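Local coordinates for protein tRNA (adenine(22)-N(1))-methyltransferase (Bacillus subtilis, PDB 6Q56) that catalyses the S-adenosyl-L-methionine-dependent methylation of adenosine 22 in tRNA at the N1 position of the base, at residues 22-27 / 89-94. The protein carries 2 engineered substitutions. Sequence-based numbering, arbitrary orientation.
Sequences VMADIG and DAITIA
I26 fits its CG1 branch against two neighbours on the strand beside it, I91 and I93, a good example of how a parallel sheet builds a ridged apolar face. CG1 of I26 lies 4.0 Å from the CG2 methyl of I91. The same I26 CG1 is 3.9 Å from I93 CG1, a bump entering the dip between two isoleucines; the I26 and I93 side chains run alongside one another. A24 on this face contributes a low methyl, and of the loop residues I83 packs on A24 and L80 on I26.

The face of M23, D25, A90 and T92 is more polar. T92 holds OG1 between its backbone N and carbonyl carbon (chi1 52°), where the hydroxyl bonds to OD1 of D25 at 3.0 Å, meeting it from above the carboxylate plane. M23, bent at chi3, curls its CE methyl to 3.6 Å from T92 OG1, while helix 32-39 covers this side through A37 and L33. The other carboxylate oxygen, OD2, bonds to S28 OG, and a water accepts from the backbone N of A94 and lies 2.9 Å from D25 OD1. An alanine in place of D25 would probably leave the T92 and S28 hydroxyls without the carboxylate whose two oxygens they use, and open a gap under L33 and P34 of helix 32-39.

Between the two faces runs the parallel ladder: A24 N to A90 O, T92 N to A24 O, and I26 N to T92 O, this last at 2.9 Å and almost in line with the carbonyl. At its start, V22 O accepts from both D89 N and A90 N. The strands, 4.6 Å apart at closest approach and 19° from parallel, are the adjacent central pair of a Rossmann-like methyltransferase sheet, strand order 3-2-1-4-5-7-6.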
loop_
_atom_site.group_PDB
_atom_site.type_symbol
_atom_site.label_atom_id
_atom_site.label_comp_id
_atom_site.label_asym_id
_atom_site.label_seq_id
_atom_site.Cartn_x
_atom_site.Cartn_y
_atom_site.Cartn_z
ATOM N N VAL A 22 -2.162 -18.545 2.531
ATOM C CA VAL A 22 -3.578 -18.292 2.613
ATOM C C VAL A 22 -3.581 -16.778 2.648
ATOM O O VAL A 22 -2.991 -16.180 3.534
ATOM C CB VAL A 22 -4.218 -18.850 3.879
ATOM C CG1 VAL A 22 -5.634 -18.340 4.004
ATOM C CG2 VAL A 22 -4.194 -20.360 3.855
ATOM N N MET A 23 -4.220 -16.160 1.670
ATOM C CA MET A 23 -4.242 -14.717 1.584
ATOM C C MET A 23 -5.604 -14.121 1.821
ATOM O O MET A 23 -6.621 -14.737 1.550
ATOM C CB MET A 23 -3.809 -14.301 0.190
ATOM C CG MET A 23 -4.565 -15.050 -0.881
ATOM S SD MET A 23 -4.576 -14.229 -2.468
ATOM C CE MET A 23 -5.089 -12.600 -1.960
ATOM N N ALA A 24 -5.595 -12.898 2.320
ATOM C CA ALA A 24 -6.806 -12.160 2.560
ATOM C C ALA A 24 -6.685 -10.878 1.774
ATOM O O ALA A 24 -5.773 -10.098 1.984
ATOM C CB ALA A 24 -6.993 -11.872 4.031
ATOM N N ASP A 25 -7.614 -10.676 0.859
ATOM C CA ASP A 25 -7.637 -9.487 0.038
ATOM C C ASP A 25 -8.725 -8.586 0.581
ATOM O O ASP A 25 -9.901 -8.880 0.463
ATOM C CB ASP A 25 -7.901 -9.839 -1.420
ATOM C CG ASP A 25 -7.719 -8.658 -2.349
ATOM O OD1 ASP A 25 -7.078 -7.677 -1.947
ATOM O OD2 ASP A 25 -8.214 -8.724 -3.482
ATOM N N ILE A 26 -8.310 -7.489 1.191
ATOM C CA ILE A 26 -9.228 -6.540 1.773
ATOM C C ILE A 26 -9.722 -5.572 0.708
ATOM O O ILE A 26 -8.937 -5.019 -0.048
ATOM C CB ILE A 26 -8.547 -5.780 2.913
ATOM C CG1 ILE A 26 -7.758 -6.757 3.781
ATOM C CG2 ILE A 26 -9.566 -5.019 3.735
ATOM C CD1 ILE A 26 -8.585 -7.884 4.349
ATOM N N GLY A 27 -11.033 -5.393 0.651
ATOM C CA GLY A 27 -11.650 -4.522 -0.324
ATOM C C GLY A 27 -11.364 -5.064 -1.703
ATOM O O GLY A 27 -11.096 -4.322 -2.626
ATOM N N ASP A 89 -1.928 -15.950 5.885
ATOM C CA ASP A 89 -0.484 -15.852 5.942
ATOM C C ASP A 89 0.028 -14.647 5.166
ATOM O O ASP A 89 1.177 -14.259 5.279
ATOM C CB ASP A 89 0.122 -17.122 5.377
ATOM C CG ASP A 89 -0.216 -18.324 6.204
ATOM O OD1 ASP A 89 -0.072 -18.238 7.434
ATOM O OD2 ASP A 89 -0.637 -19.346 5.630
ATOM N N ALA A 90 -0.853 -14.069 4.375
ATOM C CA ALA A 90 -0.525 -12.904 3.587
ATOM C C ALA A 90 -1.762 -12.048 3.505
ATOM O O ALA A 90 -2.862 -12.556 3.425
ATOM C CB ALA A 90 -0.067 -13.304 2.203
ATOM N N ILE A 91 -1.578 -10.744 3.528
ATOM C CA ILE A 91 -2.699 -9.847 3.449
ATOM C C ILE A 91 -2.449 -8.794 2.398
ATOM O O ILE A 91 -1.447 -8.104 2.419
ATOM C CB ILE A 91 -2.974 -9.178 4.795
ATOM C CG1 ILE A 91 -3.236 -10.243 5.854
ATOM C CG2 ILE A 91 -4.152 -8.236 4.679
ATOM C CD1 ILE A 91 -3.774 -9.689 7.138
ATOM N N THR A 92 -3.388 -8.686 1.475
ATOM C CA THR A 92 -3.297 -7.714 0.409
ATOM C C THR A 92 -4.360 -6.645 0.568
ATOM O O THR A 92 -5.527 -6.937 0.762
ATOM C CB THR A 92 -3.462 -8.370 -0.972
ATOM O OG1 THR A 92 -4.651 -9.162 -0.995
ATOM C CG2 THR A 92 -2.291 -9.248 -1.292
ATOM N N ILE A 93 -3.930 -5.398 0.471
ATOM C CA ILE A 93 -4.815 -4.253 0.550
ATOM C C ILE A 93 -4.368 -3.297 -0.542
ATOM O O ILE A 93 -3.298 -2.715 -0.459
ATOM C CB ILE A 93 -4.750 -3.548 1.908
ATOM C CG1 ILE A 93 -4.681 -4.560 3.049
ATOM C CG2 ILE A 93 -5.952 -2.641 2.072
ATOM C CD1 ILE A 93 -4.580 -3.931 4.418
ATOM N N ALA A 94 -5.189 -3.152 -1.570
ATOM C CA ALA A 94 -4.855 -2.300 -2.694
ATOM C C ALA A 94 -6.023 -1.477 -3.214
ATOM O O ALA A 94 -7.162 -1.701 -2.856
ATOM C CB ALA A 94 -4.289 -3.150 -3.812
HETATM O O HOH W 1 -7.422 -4.833 -2.073
HETATM O O HOH W 2 -8.424 -3.825 -4.141
#